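Local coordinates for ankyrin repeat family protein (Enterococcus faecalis, PDB 3HRA) that is of unconfirmed function but, as an ankyrin repeat protein, probably offers a stacked helical scaffold for binding other proteins, at residues T142-I145 / E146-L150; Q158-V161 / K162-E166. One frame throughout, in Å; residues are numbered along the deposited sequence.

Contact 1: residues T142-I145 / E146-L150; sequences TALI and EAVGL
Glu146 N gives its hydrogen to Thr142 O at 3.0 Å, the first i to i+4 bond of the short helix 143-149, the first helix of a predicted ankyrin repeat. Ala147 N repeats the pattern to Ala143 O and Val148 N to Leu144 O, the latter more bent, at 144° about the hydrogen. The shortest is Gly149 N to Ile145 O, 2.7 Å; the same oxygen takes a weak second bond from Val148 N. Thr142 is the N-cap: its OG1 accepts from Ile145 N at 3.1 Å and 168°, satisfying an amide that the first turn cannot serve. A chi1 of 58° puts that hydroxyl over the start of the helix. Thr142 to Ile145 occupy the place of the Thr-Pro-Leu-His motif that commonly opens the first helix of an ankyrin repeat.

Among side chains, Val148 CG2 is set anti to its own carbonyl carbon and rests 3.3 Å from Leu144 O, with Leu144 CD1 alongside at 4.4 Å. Glu146 begins its side chain close to the cap, CG lying 3.5 Å from Thr142 O, and then bends at chi2. Ala147 CB sits 3.4 Å from Ala143 O, and this methyl packs on Ile160.

Leu144, Ala147 and Val148 pack on helix 155-166, the partner in the same repeat. Ile145 and Val148 meet Tyr184 of helix 181-188, while Ala143 and Glu146 face helix 110-115, placing this helix between its counterparts in the stack.

Contact 2: residues Q158-V161 / K162-E166; sequences QDIV and KLLME
Val161 O accepts the amide hydrogen of Met165 N at 3.0 Å within helix 155-166, the second and longer helix of a predicted ankyrin repeat. Three more regular i to i+4 bonds precede it: Gln158 O, Asp159 O and Ile160 O receive the amides of Lys162, Leu163 and Leu164, each at about 3.0 Å and close to straight. Glu166 N continues the series to Lys162 O, at 2.8 Å.

On the outer side Lys162 leaves the backbone with CG anti to N (chi1 -177°) and bends at chi2, which carries NZ along the helix toward Glu166. Lys162 NZ and Glu166 OE2 form a long salt bridge, 3.9 Å, and both groups also hydrogen-bond to Tyr200 OH, so a tyrosine near the C-terminus joins the pair. Leu163, partly exposed, touches Val122 and Lys123 of helix 119-128.

The buried flank, formed by Ile160, Val161, Leu164 and Met165, is apolar. Ile160 and Leu164 lie side by side and point the same way, CG2 of the first meeting CD1 of the second at 4.0 Å. Val161 reaches Leu197 of helix 191-198, and Ile160 also touches Ile119. Met165 is folded at chi2 and chi3; its CG lies 3.2 Å from Val161 O and 4.3 Å from Val161 CG1.

Contacts 1 and 2 belong to the two consecutive helices of one predicted ankyrin repeat, with centres about 11 Å apart. Their inner flanks meet directly: Val148 CG2 lies 3.6 Å from Val161 CG2, and Leu144 CD2 lies 3.8 Å from Met165 SD. Contact 1 is the more buried, and its distinctive polar feature is the threonine cap of a short helix. Contact 2 is only partly buried: apolar residues cover one flank, while a charged pair lies along another. Each helix also touches its counterparts in the stack, helices 110-115 and 181-188 for the first, 119-128 and 191-198 for the second.

Contact 1: residues T142-I145 / E146-L150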
ATOM      1  N   THR A 142       3.616   7.999  11.957  1.00  7.44           N
ATOM      2  CA  THR A 142       4.044   8.250  10.586  1.00  8.23           C
ATOM      3  C   THR A 142       4.756   6.994  10.088  1.00  6.37           C
ATOM      4  O   THR A 142       5.016   6.066  10.873  1.00  5.96           O
ATOM      5  CB  THR A 142       5.072   9.397  10.522  1.00  6.65           C
ATOM      6  OG1 THR A 142       6.201   9.066  11.344  1.00  4.55           O
ATOM      7  CG2 THR A 142       4.452  10.704  11.014  1.00  6.46           C
ATOM      8  N   ALA A 143       5.111   6.991   8.810  1.00  4.18           N
ATOM      9  CA  ALA A 143       5.895   5.902   8.231  1.00  4.61           C
ATOM     10  C   ALA A 143       7.208   5.754   8.982  1.00  6.70           C
ATOM     11  O   ALA A 143       7.625   4.635   9.307  1.00  7.59           O
ATOM     12  CB  ALA A 143       6.156   6.145   6.742  1.00  6.74           C
ATOM     13  N   LEU A 144       7.850   6.878   9.284  1.00  4.72           N
ATOM     14  CA  LEU A 144       9.102   6.839  10.031  1.00  5.45           C
ATOM     15  C   LEU A 144       8.948   6.202  11.417  1.00  6.44           C
ATOM     16  O   LEU A 144       9.752   5.348  11.813  1.00  7.54           O
ATOM     17  CB  LEU A 144       9.676   8.243  10.170  1.00  6.08           C
ATOM     18  CG  LEU A 144      11.040   8.300  10.841  1.00  4.56           C
ATOM     19  CD1 LEU A 144      12.122   7.611   9.979  1.00  7.82           C
ATOM     20  CD2 LEU A 144      11.404   9.766  11.131  1.00  4.94           C
ATOM     21  N   ILE A 145       7.935   6.628  12.161  1.00  6.23           N
ATOM     22  CA  ILE A 145       7.698   6.100  13.496  1.00  6.28           C
ATOM     23  C   ILE A 145       7.441   4.601  13.458  1.00 10.46           C
ATOM     24  O   ILE A 145       7.991   3.860  14.278  1.00  8.39           O
ATOM     25  CB  ILE A 145       6.542   6.838  14.223  1.00  5.46           C
ATOM     26  CG1 ILE A 145       7.005   8.245  14.621  1.00  8.63           C
ATOM     27  CG2 ILE A 145       6.138   6.072  15.458  1.00  7.02           C
ATOM     28  CD1 ILE A 145       5.885   9.174  15.044  1.00 10.86           C
ATOM     29  N   GLU A 146       6.622   4.144  12.513  1.00  7.68           N
ATOM     30  CA  GLU A 146       6.347   2.714  12.420  1.00  7.08           C
ATOM     31  C   GLU A 146       7.617   1.944  12.051  1.00  6.42           C
ATOM     32  O   GLU A 146       7.894   0.891  12.634  1.00 11.45           O
ATOM     33  CB  GLU A 146       5.202   2.401  11.439  1.00  5.67           C
ATOM     34  CG  GLU A 146       3.838   2.928  11.895  1.00  5.57           C
ATOM     35  CD  GLU A 146       2.670   2.034  11.440  1.00 10.82           C
ATOM     36  OE1 GLU A 146       2.893   1.042  10.703  1.00 15.30           O
ATOM     37  OE2 GLU A 146       1.520   2.308  11.828  1.00 12.45           O
ATOM     38  N   ALA A 147       8.370   2.452  11.073  1.00  5.46           N
ATOM     39  CA  ALA A 147       9.609   1.797  10.657  1.00  7.15           C
ATOM     40  C   ALA A 147      10.619   1.652  11.804  1.00 11.70           C
ATOM     41  O   ALA A 147      11.380   0.687  11.844  1.00 11.90           O
ATOM     42  CB  ALA A 147      10.245   2.522   9.474  1.00  7.35           C
ATOM     43  N   VAL A 148      10.626   2.615  12.723  1.00  5.85           N
ATOM     44  CA  VAL A 148      11.536   2.596  13.870  1.00  5.17           C
ATOM     45  C   VAL A 148      10.960   1.836  15.066  1.00 10.47           C
ATOM     46  O   VAL A 148      11.590   0.917  15.585  1.00 13.08           O
ATOM     47  CB  VAL A 148      11.891   4.019  14.335  1.00  6.13           C
ATOM     48  CG1 VAL A 148      12.699   3.961  15.648  1.00  8.56           C
ATOM     49  CG2 VAL A 148      12.699   4.736  13.256  1.00  5.74           C
ATOM     50  N   GLY A 149       9.749   2.207  15.479  1.00  8.60           N
ATOM     51  CA  GLY A 149       9.211   1.771  16.758  1.00  8.90           C
ATOM     52  C   GLY A 149       8.501   0.436  16.762  1.00 12.62           C
ATOM     53  O   GLY A 149       8.443  -0.249  17.789  1.00 14.62           O
ATOM     54  N   LEU A 150       7.948   0.056  15.623  1.00  9.48           N
ATOM     55  CA  LEU A 150       7.142  -1.149  15.575  1.00 10.72           C
ATOM     56  C   LEU A 150       7.958  -2.354  15.141  1.00 10.47           C
ATOM     57  O   LEU A 150       7.493  -3.477  15.244  1.00 14.23           O
ATOM     58  CB  LEU A 150       5.939  -0.962  14.657  1.00 10.27           C
ATOM     59  CG  LEU A 150       4.703  -0.317  15.305  1.00 15.62           C
ATOM     60  CD1 LEU A 150       5.045   0.932  16.090  1.00 23.37           C
ATOM     61  CD2 LEU A 150       3.647  -0.013  14.252  1.00 10.25           C
TER

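Contact 2: residues Q158-V161 / K162-E166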
ATOM      1  N   GLN A 158      16.889   0.102   8.984  1.00  9.85           N
ATOM      2  CA  GLN A 158      17.879   1.173   8.910  1.00 11.52           C
ATOM      3  C   GLN A 158      17.808   1.785   7.515  1.00  9.65           C
ATOM      4  O   GLN A 158      17.789   3.000   7.364  1.00  9.69           O
ATOM      5  CB  GLN A 158      19.296   0.663   9.237  1.00  7.73           C
ATOM      6  CG  GLN A 158      19.464   0.235  10.691  1.00 11.58           C
ATOM      7  CD  GLN A 158      20.663  -0.675  10.910  1.00 11.17           C
ATOM      8  OE1 GLN A 158      20.656  -1.547  11.791  1.00 15.13           O
ATOM      9  NE2 GLN A 158      21.701  -0.478  10.114  1.00  8.61           N
ATOM     10  N   ASP A 159      17.738   0.944   6.490  1.00  8.81           N
ATOM     11  CA  ASP A 159      17.676   1.444   5.114  1.00  9.85           C
ATOM     12  C   ASP A 159      16.375   2.225   4.831  1.00  8.78           C
ATOM     13  O   ASP A 159      16.386   3.228   4.110  1.00 10.70           O
ATOM     14  CB  ASP A 159      17.826   0.291   4.111  1.00  7.26           C
ATOM     15  CG  ASP A 159      19.275  -0.242   4.011  1.00 21.10           C
ATOM     16  OD1 ASP A 159      20.219   0.408   4.511  1.00 22.32           O
ATOM     17  OD2 ASP A 159      19.462  -1.323   3.413  1.00 25.23           O
ATOM     18  N   ILE A 160      15.264   1.759   5.390  1.00  4.07           N
ATOM     19  CA  ILE A 160      13.983   2.441   5.201  1.00  7.98           C
ATOM     20  C   ILE A 160      14.003   3.790   5.911  1.00  7.91           C
ATOM     21  O   ILE A 160      13.565   4.797   5.348  1.00  6.60           O
ATOM     22  CB  ILE A 160      12.791   1.575   5.645  1.00  8.30           C
ATOM     23  CG1 ILE A 160      12.567   0.434   4.644  1.00 12.31           C
ATOM     24  CG2 ILE A 160      11.514   2.416   5.777  1.00  5.58           C
ATOM     25  CD1 ILE A 160      11.703  -0.702   5.164  1.00 10.48           C
ATOM     26  N   VAL A 161      14.561   3.826   7.117  1.00  4.91           N
ATOM     27  CA  VAL A 161      14.732   5.100   7.823  1.00  7.22           C
ATOM     28  C   VAL A 161      15.574   6.109   7.009  1.00  6.19           C
ATOM     29  O   VAL A 161      15.212   7.276   6.888  1.00  7.63           O
ATOM     30  CB  VAL A 161      15.326   4.887   9.236  1.00  6.99           C
ATOM     31  CG1 VAL A 161      15.740   6.227   9.859  1.00  6.83           C
ATOM     32  CG2 VAL A 161      14.318   4.170  10.108  1.00  9.46           C
ATOM     33  N   LYS A 162      16.694   5.654   6.458  1.00  8.15           N
ATOM     34  CA  LYS A 162      17.555   6.522   5.659  1.00  8.40           C
ATOM     35  C   LYS A 162      16.832   7.073   4.426  1.00  7.50           C
ATOM     36  O   LYS A 162      16.920   8.268   4.135  1.00  8.83           O
ATOM     37  CB  LYS A 162      18.816   5.775   5.218  1.00 10.24           C
ATOM     38  CG  LYS A 162      19.774   6.645   4.447  1.00 12.82           C
ATOM     39  CD  LYS A 162      20.491   7.632   5.370  1.00 15.46           C
ATOM     40  CE  LYS A 162      21.637   8.309   4.627  1.00 17.76           C
ATOM     41  NZ  LYS A 162      22.341   9.305   5.484  1.00 16.98           N
ATOM     42  N   LEU A 163      16.146   6.188   3.707  1.00  6.11           N
ATOM     43  CA  LEU A 163      15.327   6.540   2.545  1.00  8.97           C
ATOM     44  C   LEU A 163      14.315   7.640   2.901  1.00  7.84           C
ATOM     45  O   LEU A 163      14.191   8.628   2.178  1.00 11.59           O
ATOM     46  CB  LEU A 163      14.572   5.306   2.051  1.00  9.78           C
ATOM     47  CG  LEU A 163      14.279   5.080   0.563  1.00 18.87           C
ATOM     48  CD1 LEU A 163      13.011   4.244   0.389  1.00 20.26           C
ATOM     49  CD2 LEU A 163      14.207   6.370  -0.249  1.00 16.21           C
ATOM     50  N   LEU A 164      13.602   7.470   4.015  1.00  5.81           N
ATOM     51  CA  LEU A 164      12.606   8.462   4.452  1.00  9.16           C
ATOM     52  C   LEU A 164      13.249   9.808   4.787  1.00  9.71           C
ATOM     53  O   LEU A 164      12.742  10.862   4.396  1.00  7.65           O
ATOM     54  CB  LEU A 164      11.776   7.946   5.660  1.00  4.06           C
ATOM     55  CG  LEU A 164      10.814   6.791   5.344  1.00  5.45           C
ATOM     56  CD1 LEU A 164      10.286   6.114   6.609  1.00  6.22           C
ATOM     57  CD2 LEU A 164       9.670   7.303   4.472  1.00  7.47           C
ATOM     58  N   MET A 165      14.351   9.780   5.534  1.00  6.31           N
ATOM     59  CA  MET A 165      15.020  11.025   5.896  1.00  8.75           C
ATOM     60  C   MET A 165      15.588  11.721   4.671  1.00  8.67           C
ATOM     61  O   MET A 165      15.593  12.943   4.590  1.00 11.95           O
ATOM     62  CB  MET A 165      16.119  10.782   6.937  1.00  8.70           C
ATOM     63  CG  MET A 165      15.597  10.198   8.249  1.00  9.16           C
ATOM     64  SD  MET A 165      14.252  11.150   8.982  1.00 10.05           S
ATOM     65  CE  MET A 165      15.122  12.668   9.398  1.00 10.46           C
ATOM     66  N   GLU A 166      16.075  10.943   3.712  1.00  6.70           N
ATOM     67  CA  GLU A 166      16.647  11.542   2.517  1.00  8.46           C
ATOM     68  C   GLU A 166      15.562  12.174   1.651  1.00 13.10           C
ATOM     69  O   GLU A 166      15.852  12.963   0.752  1.00 18.69           O
ATOM     70  CB  GLU A 166      17.434  10.514   1.724  1.00  9.17           C
ATOM     71  CG  GLU A 166      18.821  10.274   2.278  1.00 13.25           C
ATOM     72  CD  GLU A 166      19.733  11.488   2.157  1.00 16.98           C
ATOM     73  OE1 GLU A 166      19.770  12.106   1.075  1.00 23.46           O
ATOM     74  OE2 GLU A 166      20.417  11.817   3.143  1.00 19.86           O
TER